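Local coordinates for ArtJ (Geobacillus stearothermophilus, PDB 2PVU), which binds arginine, lysine or histidine and, as the solute receptor of an ABC transport system, probably delivers it to the cognate transporter Art(MP)2, at residues 158-161 against 162-166; 182-185 against 186-189; 201-204 against 205-209; 255-258 against 259-263. All coordinates share one frame; numbering follows the deposited sequence. Where two conformers were deposited one is given.

In the fold
All four contacts lie within single helices or at their C-terminal ends. Contact 1 runs through helix 157-166, whose first turn lies near the bound lysine, and its side chains pair by charge and amide. Contacts 2 and 3 close neighbouring helices, 178-186 and 197-206, and touch each other: L186 CD1 lies 3.5 Å from Y203 OH. In both, the first residue past the helix is an asparagine, one bonded to a carboxylate, the other laid over a tyrosine ring. Contact 4, about 31 Å from contact 1 between centres and across the middle of the chain, is dominated by aromatic side chains. Contact 3 is a surface contact; the others are partly buried.

Contact 1 (158-161 against 162-166); sequences GQEA and AEKLF
Q159 and E163, one turn apart on helix 157-166, are joined through their side chains; the helix is the crossover of a beta-alpha-beta unit, between strands 150-153 and 172-175. Q159 NE2 donates to E163 OE2 at 3.0 Å, with an N-H...O angle of 152°. The donor comes from above the carboxylate plane, and amide and carboxylate are turned 82° against each other, nearly perpendicular. The other end of the amide is satisfied too: Q159 OE1 takes the backbone N-H of A155, so both polar atoms of the glutamine are engaged and its flip is fixed. Q159 N bonds to T156 OG1, and K174 adds a long, weak ion pair to E163 OE2.

One position further along the helix, E160 and K164 lie side by side, pointing the same way. OE2 of E160 reaches K164 NZ at 3.5 Å, a salt bridge at the long end of the range, and K164 CE sits as near as the nitrogen does. Because CG of E160 is anti to the backbone N (chi1 -171°) and the chain beyond it is extended, the carboxylate stands well off the helix, where a sulfate ion, probably from the crystallisation liquor, also lies beside it.

Beneath these side chains the backbone carbonyls of G158, Q159, E160 and A161 each receive the N-H four residues on, from A162, E163, K164 and L165. A161 O is also covered by leucine carbon, with L165 CG 3.2 Å from it.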
loop_
_atom_site.group_PDB
_atom_site.type_symbol
_atom_site.label_atom_id
_atom_site.label_comp_id
_atom_site.label_asym_id
_atom_site.label_seq_id
_atom_site.Cartn_x
_atom_site.Cartn_y
_atom_site.Cartn_z
ATOM N N GLY A 158 5.967 0.339 7.630
ATOM C CA GLY A 158 7.355 -0.165 7.630
ATOM C C GLY A 158 8.263 0.734 8.450
ATOM O O GLY A 158 9.097 0.247 9.206
ATOM N N GLN A 159 8.082 2.043 8.331
ATOM C CA GLN A 159 8.811 2.976 9.204
ATOM C C GLN A 159 8.477 2.676 10.640
ATOM O O GLN A 159 9.350 2.643 11.521
ATOM C CB GLN A 159 8.473 4.430 8.899
ATOM C CG GLN A 159 9.172 5.378 9.863
ATOM C CD GLN A 159 8.863 6.811 9.563
ATOM O OE1 GLN A 159 8.602 7.158 8.422
ATOM N NE2 GLN A 159 8.946 7.673 10.578
ATOM N N GLU A 160 7.189 2.471 10.892
ATOM C CA GLU A 160 6.716 2.130 12.223
ATOM C C GLU A 160 7.389 0.869 12.786
ATOM O O GLU A 160 7.848 0.845 13.940
ATOM C CB GLU A 160 5.187 1.928 12.215
ATOM C CG GLU A 160 4.644 1.783 13.665
ATOM C CD GLU A 160 3.131 1.645 13.721
ATOM O OE1 GLU A 160 2.474 1.589 12.640
ATOM O OE2 GLU A 160 2.599 1.575 14.861
ATOM N N ALA A 161 7.431 -0.190 11.989
ATOM C CA ALA A 161 8.036 -1.421 12.469
ATOM C C ALA A 161 9.539 -1.209 12.785
ATOM O O ALA A 161 10.038 -1.727 13.787
ATOM C CB ALA A 161 7.825 -2.582 11.465
ATOM N N ALA A 162 10.233 -0.415 11.953
ATOM C CA ALA A 162 11.658 -0.187 12.137
ATOM C C ALA A 162 11.867 0.593 13.450
ATOM O O ALA A 162 12.748 0.265 14.237
ATOM C CB ALA A 162 12.225 0.575 10.915
ATOM N N GLU A 163 11.014 1.582 13.695
ATOM C CA GLU A 163 11.137 2.394 14.909
ATOM C C GLU A 163 10.785 1.610 16.147
ATOM O O GLU A 163 11.428 1.765 17.176
ATOM C CB GLU A 163 10.285 3.652 14.810
ATOM C CG GLU A 163 10.827 4.593 13.752
ATOM C CD GLU A 163 9.979 5.819 13.528
ATOM O OE1 GLU A 163 8.802 5.785 13.897
ATOM O OE2 GLU A 163 10.501 6.816 12.975
ATOM N N LYS A 164 9.773 0.751 16.046
ATOM C CA LYS A 164 9.378 -0.122 17.158
ATOM C C LYS A 164 10.478 -1.104 17.538
ATOM O O LYS A 164 10.656 -1.391 18.716
ATOM C CB LYS A 164 8.110 -0.896 16.799
ATOM C CG LYS A 164 6.829 -0.229 17.267
ATOM C CD LYS A 164 5.615 -0.901 16.636
ATOM C CE LYS A 164 4.303 -0.307 17.173
ATOM N NZ LYS A 164 4.530 1.051 17.764
ATOM N N LEU A 165 11.172 -1.648 16.537
ATOM C CA LEU A 165 12.224 -2.644 16.745
ATOM C C LEU A 165 13.528 -2.057 17.265
ATOM O O LEU A 165 14.220 -2.707 18.054
ATOM C CB LEU A 165 12.515 -3.419 15.459
ATOM C CG LEU A 165 11.468 -4.389 14.890
ATOM C CD1 LEU A 165 11.901 -4.853 13.518
ATOM C CD2 LEU A 165 11.190 -5.585 15.825
ATOM N N PHE A 166 13.864 -0.844 16.818
ATOM C CA PHE A 166 15.201 -0.258 17.058
ATOM C C PHE A 166 15.203 1.123 17.708
ATOM O O PHE A 166 16.256 1.604 18.137
ATOM C CB PHE A 166 15.983 -0.207 15.744
ATOM C CG PHE A 166 15.972 -1.511 14.996
ATOM C CD1 PHE A 166 16.606 -2.640 15.528
ATOM C CD2 PHE A 166 15.297 -1.626 13.790
ATOM C CE1 PHE A 166 16.580 -3.843 14.851
ATOM C CE2 PHE A 166 15.264 -2.829 13.104
ATOM C CZ PHE A 166 15.902 -3.927 13.630
#

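Contact 2 (182-185 against 186-189); sequences IMEL and LNGG
E184 and N187 meet where helix 178-186 ends, and their side chains carry the polar half of the contact. N187 ND2 donates to E184 OE2 over 2.8 Å in an almost straight bond (N-H...O 168°). The acceptor lies in the plane of the amide, yet the amide comes at the carboxylate from above its plane. E184 can meet it because its chain folds back at chi2 (-62°). The other amide atom is used as well: N187 OD1 accepts from G189 N at 2.8 Å, an Asx turn that carries the chain out of the helix. An alanine in place of E184 would probably leave N187 ND2 without this acceptor and the amide less firmly held in the turn.

L186 carries the apolar half. Its N-H closes a helical turn on I182 O, and its CD1 lies 4.3 Å from I182 CG2, a loose approach. G188 N then binds L185 O, and G188 takes positive phi as the chain turns away.

I182 and L186 both lean on Y203 of helix 197-206. L185 and L186 rest on L212 of strand 212-215, while I182 and L185 also reach L132 of strand 125-134.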
loop_
_atom_site.group_PDB
_atom_site.type_symbol
_atom_site.label_atom_id
_atom_site.label_comp_id
_atom_site.label_asym_id
_atom_site.label_seq_id
_atom_site.Cartn_x
_atom_site.Cartn_y
_atom_site.Cartn_z
ATOM N N ILE A 182 13.953 1.694 -2.490
ATOM C CA ILE A 182 14.569 0.561 -3.206
ATOM C C ILE A 182 15.836 0.975 -3.947
ATOM O O ILE A 182 16.855 0.290 -3.875
ATOM C CB ILE A 182 13.549 -0.128 -4.158
ATOM C CG1 ILE A 182 12.518 -0.906 -3.323
ATOM C CG2 ILE A 182 14.254 -1.092 -5.121
ATOM C CD1 ILE A 182 11.256 -1.242 -4.079
ATOM N N MET A 183 15.777 2.118 -4.634
ATOM C CA MET A 183 16.956 2.684 -5.287
ATOM C C MET A 183 18.117 2.878 -4.316
ATOM O O MET A 183 19.276 2.650 -4.700
ATOM C CB MET A 183 16.612 4.001 -5.999
ATOM C CG MET A 183 15.656 3.819 -7.170
ATOM S SD MET A 183 15.212 5.318 -8.077
ATOM C CE MET A 183 14.653 4.543 -9.602
ATOM N N GLU A 184 17.820 3.305 -3.077
ATOM C CA GLU A 184 18.886 3.507 -2.071
ATOM C C GLU A 184 19.424 2.153 -1.565
ATOM O O GLU A 184 20.543 2.084 -1.088
ATOM C CB GLU A 184 18.417 4.366 -0.870
ATOM C CG GLU A 184 18.487 5.899 -1.078
ATOM C CD GLU A 184 19.918 6.455 -1.342
ATOM O OE1 GLU A 184 20.694 6.758 -0.398
ATOM O OE2 GLU A 184 20.226 6.658 -2.507
ATOM N N LEU A 185 18.600 1.102 -1.621
ATOM C CA LEU A 185 19.099 -0.265 -1.361
ATOM C C LEU A 185 20.077 -0.658 -2.472
ATOM O O LEU A 185 21.177 -1.127 -2.206
ATOM C CB LEU A 185 17.943 -1.277 -1.296
ATOM C CG LEU A 185 18.356 -2.727 -1.101
ATOM C CD1 LEU A 185 19.110 -2.919 0.260
ATOM C CD2 LEU A 185 17.106 -3.630 -1.211
ATOM N N LEU A 186 19.677 -0.445 -3.720
ATOM C CA LEU A 186 20.484 -0.851 -4.876
ATOM C C LEU A 186 21.856 -0.154 -4.938
ATOM O O LEU A 186 22.872 -0.781 -5.274
ATOM C CB LEU A 186 19.705 -0.641 -6.181
ATOM C CG LEU A 186 18.415 -1.448 -6.354
ATOM C CD1 LEU A 186 17.730 -0.931 -7.590
ATOM C CD2 LEU A 186 18.677 -2.919 -6.465
ATOM N N ASN A 187 21.902 1.120 -4.566
ATOM C CA ASN A 187 23.138 1.873 -4.670
ATOM C C ASN A 187 23.979 1.827 -3.375
ATOM O O ASN A 187 25.026 2.493 -3.257
ATOM C CB ASN A 187 22.862 3.310 -5.136
ATOM C CG ASN A 187 22.162 4.155 -4.075
ATOM O OD1 ASN A 187 22.213 3.850 -2.876
ATOM N ND2 ASN A 187 21.556 5.254 -4.507
ATOM N N GLY A 188 23.533 1.022 -2.426
ATOM C CA GLY A 188 24.255 0.833 -1.182
ATOM C C GLY A 188 24.071 1.924 -0.140
ATOM O O GLY A 188 24.767 1.936 0.884
ATOM N N GLY A 189 23.159 2.853 -0.380
ATOM C CA GLY A 189 22.867 3.874 0.621
ATOM C C GLY A 189 22.225 3.300 1.886
ATOM O O GLY A 189 22.390 3.840 2.986
#

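Contact 3 (201-204 against 205-209); sequences NEYV and KNNPN
N207 ND2 donates to Y203 O at 2.8 Å, with an N-H...O angle of 162°. The donor lies in the carbonyl plane, on a lone pair, and the oxygen in turn lies in the plane of the asparagine amide. The same oxygen takes a second, weak bond from N207 N, whose N-H also reaches V204 O from above that carbonyl's plane. One turn back, the regular helical bonds still hold: N206 N to E202 O and K205 N to N201 O.

These bonds finish helix 197-206. N207 is the first residue to leave helical angles, and its side chain folds back over the last turn to a carbonyl there, before P208 starts a short 3-10 segment.

Folding back also lays the amide on the Y203 ring. The two planes are only 17° apart, stacked, with ND2 3.5 Å above the centre of the ring, while N207 CB makes a CH-pi contact with the same face, 4.3 Å from the centroid. An alanine at Y203 would keep the carbonyl but is likely to leave the amide of N207 without its aromatic platform and open a gap beside I182 and L186. On another side of the helix N206 ND2 comes to 3.2 Å from E202 CG, crossing the glutamate chain at a slant. V204 packs on L212 and V214 of strand 212-215.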
loop_
_atom_site.group_PDB
_atom_site.type_symbol
_atom_site.label_atom_id
_atom_site.label_comp_id
_atom_site.label_asym_id
_atom_site.label_seq_id
_atom_site.Cartn_x
_atom_site.Cartn_y
_atom_site.Cartn_z
ATOM N N ASN A 201 7.961 -8.698 -3.165
ATOM C CA ASN A 201 7.930 -9.919 -3.952
ATOM C C ASN A 201 7.858 -9.661 -5.441
ATOM O O ASN A 201 8.550 -10.334 -6.222
ATOM C CB ASN A 201 6.768 -10.815 -3.513
ATOM C CG ASN A 201 7.055 -11.547 -2.209
ATOM O OD1 ASN A 201 8.213 -11.858 -1.889
ATOM N ND2 ASN A 201 6.014 -11.870 -1.486
ATOM N N GLU A 202 7.037 -8.691 -5.846
ATOM C CA GLU A 202 6.886 -8.400 -7.284
ATOM C C GLU A 202 8.140 -7.699 -7.830
ATOM O O GLU A 202 8.535 -7.942 -8.951
ATOM C CB GLU A 202 5.620 -7.578 -7.567
ATOM C CG GLU A 202 5.764 -6.690 -8.819
ATOM C CD GLU A 202 4.510 -6.585 -9.671
ATOM O OE1 GLU A 202 3.856 -7.639 -9.880
ATOM O OE2 GLU A 202 4.206 -5.461 -10.151
ATOM N N TYR A 203 8.762 -6.845 -7.021
ATOM C CA TYR A 203 9.997 -6.192 -7.444
ATOM C C TYR A 203 11.080 -7.241 -7.764
ATOM O O TYR A 203 11.764 -7.155 -8.783
ATOM C CB TYR A 203 10.512 -5.194 -6.388
ATOM C CG TYR A 203 11.655 -4.422 -6.973
ATOM C CD1 TYR A 203 11.412 -3.285 -7.718
ATOM C CD2 TYR A 203 12.977 -4.891 -6.871
ATOM C CE1 TYR A 203 12.461 -2.586 -8.314
ATOM C CE2 TYR A 203 14.026 -4.194 -7.453
ATOM C CZ TYR A 203 13.749 -3.030 -8.173
ATOM O OH TYR A 203 14.736 -2.325 -8.816
ATOM N N VAL A 204 11.231 -8.221 -6.880
ATOM C CA VAL A 204 12.260 -9.266 -7.047
ATOM C C VAL A 204 11.918 -10.106 -8.265
ATOM O O VAL A 204 12.774 -10.380 -9.094
ATOM C CB VAL A 204 12.372 -10.139 -5.766
ATOM C CG1 VAL A 204 13.199 -11.425 -6.006
ATOM C CG2 VAL A 204 12.966 -9.310 -4.624
ATOM N N LYS A 205 10.650 -10.474 -8.391
ATOM C CA LYS A 205 10.203 -11.337 -9.496
ATOM C C LYS A 205 10.364 -10.620 -10.843
ATOM O O LYS A 205 10.721 -11.235 -11.856
ATOM C CB LYS A 205 8.744 -11.740 -9.270
ATOM C CG LYS A 205 8.245 -12.761 -10.258
ATOM C CD LYS A 205 6.969 -13.428 -9.756
ATOM C CE LYS A 205 6.353 -14.298 -10.865
ATOM N NZ LYS A 205 7.367 -15.198 -11.514
ATOM N N ASN A 206 10.108 -9.318 -10.854
ATOM C CA ASN A 206 10.309 -8.515 -12.064
ATOM C C ASN A 206 11.731 -8.012 -12.294
ATOM O O ASN A 206 12.042 -7.542 -13.382
ATOM C CB ASN A 206 9.335 -7.344 -12.098
ATOM C CG ASN A 206 7.891 -7.797 -12.147
ATOM O OD1 ASN A 206 7.581 -8.927 -12.568
ATOM N ND2 ASN A 206 6.996 -6.929 -11.711
ATOM N N ASN A 207 12.600 -8.100 -11.290
ATOM C CA ASN A 207 13.969 -7.605 -11.473
ATOM C C ASN A 207 15.073 -8.584 -11.085
ATOM O O ASN A 207 15.919 -8.262 -10.235
ATOM C CB ASN A 207 14.145 -6.274 -10.733
ATOM C CG ASN A 207 13.247 -5.208 -11.280
ATOM O OD1 ASN A 207 13.633 -4.473 -12.190
ATOM N ND2 ASN A 207 12.025 -5.139 -10.769
ATOM N N PRO A 208 15.099 -9.767 -11.742
ATOM C CA PRO A 208 16.061 -10.819 -11.387
ATOM C C PRO A 208 17.508 -10.322 -11.463
ATOM O O PRO A 208 18.340 -10.705 -10.631
ATOM C CB PRO A 208 15.802 -11.907 -12.442
ATOM C CG PRO A 208 15.075 -11.223 -13.551
ATOM C CD PRO A 208 14.263 -10.158 -12.892
ATOM N N ASN A 209 17.795 -9.434 -12.412
ATOM C CA ASN A 209 19.169 -8.979 -12.619
ATOM C C ASN A 209 19.678 -8.062 -11.514
ATOM O O ASN A 209 20.882 -7.814 -11.427
ATOM C CB ASN A 209 19.350 -8.341 -13.998
ATOM C CG ASN A 209 19.099 -9.324 -15.131
ATOM O OD1 ASN A 209 19.226 -10.543 -14.958
ATOM N ND2 ASN A 209 18.745 -8.798 -16.305
#

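Contact 4 (255-258 against 259-263); sequences EIYK and KWFGK
Aromatic contact dominates here, with Y257 and F261 one turn apart near the end of helix 252-261. Their rings meet obliquely, centroids 4.7 Å apart and planes at 36°. F261 CD2 lies over one face of the tyrosine, offset toward the rim and 3.6 Å from Y257 CE1. F261 CB makes a CH-pi contact with that ring as well. Y257 swings its ring alongside the following turn because CG is anti to the backbone N (chi1 -171°).

A purely apolar contact joins I256 CG2 to W260 CD1 at 3.9 Å. The extended chain of K263 lies beside the tyrosine, its CG against CE2 of the ring and its CE 3.6 Å from Y257 OH.

Among the polar contacts, backbone bonds carry the helix to its end: K259 N to E255 O, W260 N to I256 O and F261 N to Y257 O, the last at 2.9 Å. G262, with positive phi, then donates its N-H to K258 O from above the carbonyl plane. Past that turn K263 O comes back to the edge of the Y257 ring, in its plane and 3.1 Å from CD2. This carbonyl is buried without a polar partner in the model; the ring edge and K258 CG, 3.3 Å from K263 O, are carbon neighbours. D69 gathers the outer polar ends, as a salt bridge to K259 NZ and a hydrogen bond from W260 NE1.

Against helix 66-78, I256 packs on F66, D69 and A73, and W260 on F66; F261 meets the ring of F125 on strand 125-134.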
loop_
_atom_site.group_PDB
_atom_site.type_symbol
_atom_site.label_atom_id
_atom_site.label_comp_id
_atom_site.label_asym_id
_atom_site.label_seq_id
_atom_site.Cartn_x
_atom_site.Cartn_y
_atom_site.Cartn_z
ATOM N N GLU A 255 -11.368 -12.112 -9.969
ATOM C CA GLU A 255 -10.848 -11.887 -11.339
ATOM C C GLU A 255 -9.696 -10.873 -11.315
ATOM O O GLU A 255 -8.641 -11.126 -11.906
ATOM C CB GLU A 255 -11.920 -11.393 -12.316
ATOM C CG GLU A 255 -13.080 -12.328 -12.596
ATOM C CD GLU A 255 -14.243 -11.590 -13.306
ATOM O OE1 GLU A 255 -14.011 -10.451 -13.828
ATOM O OE2 GLU A 255 -15.383 -12.134 -13.336
ATOM N N ILE A 256 -9.904 -9.734 -10.644
ATOM C CA ILE A 256 -8.866 -8.705 -10.494
ATOM C C ILE A 256 -7.641 -9.265 -9.753
ATOM O O ILE A 256 -6.501 -9.063 -10.187
ATOM C CB ILE A 256 -9.390 -7.450 -9.764
ATOM C CG1 ILE A 256 -10.563 -6.848 -10.553
ATOM C CG2 ILE A 256 -8.239 -6.425 -9.643
ATOM C CD1 ILE A 256 -11.389 -5.796 -9.770
ATOM N N TYR A 257 -7.883 -9.953 -8.637
ATOM C CA TYR A 257 -6.797 -10.564 -7.855
ATOM C C TYR A 257 -5.956 -11.520 -8.709
ATOM O O TYR A 257 -4.721 -11.514 -8.676
ATOM C CB TYR A 257 -7.352 -11.309 -6.632
ATOM C CG TYR A 257 -6.248 -11.755 -5.718
ATOM C CD1 TYR A 257 -5.785 -10.915 -4.674
ATOM C CD2 TYR A 257 -5.615 -12.988 -5.910
ATOM C CE1 TYR A 257 -4.740 -11.339 -3.846
ATOM C CE2 TYR A 257 -4.563 -13.398 -5.115
ATOM C CZ TYR A 257 -4.155 -12.596 -4.070
ATOM O OH TYR A 257 -3.109 -13.059 -3.301
ATOM N N LYS A 258 -6.629 -12.371 -9.474
ATOM C CA LYS A 258 -5.913 -13.317 -10.320
ATOM C C LYS A 258 -5.111 -12.633 -11.435
ATOM O O LYS A 258 -4.017 -13.097 -11.804
ATOM C CB LYS A 258 -6.886 -14.306 -10.926
ATOM C CG LYS A 258 -7.451 -15.281 -9.898
ATOM C CD LYS A 258 -8.018 -16.514 -10.582
ATOM C CE LYS A 258 -9.404 -16.284 -11.163
ATOM N NZ LYS A 258 -9.957 -17.534 -11.786
ATOM N N LYS A 259 -5.683 -11.576 -12.006
ATOM C CA LYS A 259 -4.976 -10.746 -12.991
ATOM C C LYS A 259 -3.611 -10.351 -12.455
ATOM O O LYS A 259 -2.597 -10.557 -13.117
ATOM C CB LYS A 259 -5.794 -9.491 -13.335
ATOM C CG LYS A 259 -5.205 -8.655 -14.465
ATOM C CD LYS A 259 -6.028 -7.380 -14.666
ATOM C CE LYS A 259 -5.334 -6.457 -15.650
ATOM N NZ LYS A 259 -5.946 -5.090 -15.629
ATOM N N TRP A 260 -3.580 -9.840 -11.230
ATOM C CA TRP A 260 -2.382 -9.218 -10.697
ATOM C C TRP A 260 -1.426 -10.179 -9.997
ATOM O O TRP A 260 -0.215 -9.941 -9.974
ATOM C CB TRP A 260 -2.760 -8.019 -9.813
ATOM C CG TRP A 260 -3.300 -6.910 -10.692
ATOM C CD1 TRP A 260 -4.612 -6.631 -10.957
ATOM C CD2 TRP A 260 -2.529 -5.982 -11.468
ATOM N NE1 TRP A 260 -4.707 -5.581 -11.849
ATOM C CE2 TRP A 260 -3.443 -5.162 -12.175
ATOM C CE3 TRP A 260 -1.145 -5.752 -11.627
ATOM C CZ2 TRP A 260 -3.023 -4.113 -13.032
ATOM C CZ3 TRP A 260 -0.728 -4.712 -12.503
ATOM C CH2 TRP A 260 -1.663 -3.907 -13.180
ATOM N N PHE A 261 -1.957 -11.273 -9.460
ATOM C CA PHE A 261 -1.160 -12.168 -8.628
ATOM C C PHE A 261 -1.063 -13.596 -9.126
ATOM O O PHE A 261 -0.263 -14.364 -8.607
ATOM C CB PHE A 261 -1.674 -12.116 -7.189
ATOM C CG PHE A 261 -1.591 -10.756 -6.606
ATOM C CD1 PHE A 261 -0.358 -10.227 -6.245
ATOM C CD2 PHE A 261 -2.734 -9.952 -6.483
ATOM C CE1 PHE A 261 -0.256 -8.941 -5.744
ATOM C CE2 PHE A 261 -2.638 -8.656 -5.964
ATOM C CZ PHE A 261 -1.401 -8.153 -5.586
ATOM N N GLY A 262 -1.876 -13.944 -10.118
ATOM C CA GLY A 262 -1.798 -15.228 -10.796
ATOM C C GLY A 262 -2.240 -16.424 -9.983
ATOM O O GLY A 262 -1.916 -17.548 -10.310
ATOM N N LYS A 263 -2.968 -16.182 -8.904
ATOM C CA LYS A 263 -3.451 -17.252 -8.031
ATOM C C LYS A 263 -4.771 -16.792 -7.426
ATOM O O LYS A 263 -5.110 -15.621 -7.540
ATOM C CB LYS A 263 -2.429 -17.542 -6.926
ATOM C CG LYS A 263 -2.121 -16.352 -5.999
ATOM C CD LYS A 263 -0.997 -16.739 -5.075
ATOM C CE LYS A 263 -0.712 -15.641 -4.075
ATOM N NZ LYS A 263 0.661 -15.892 -3.511
#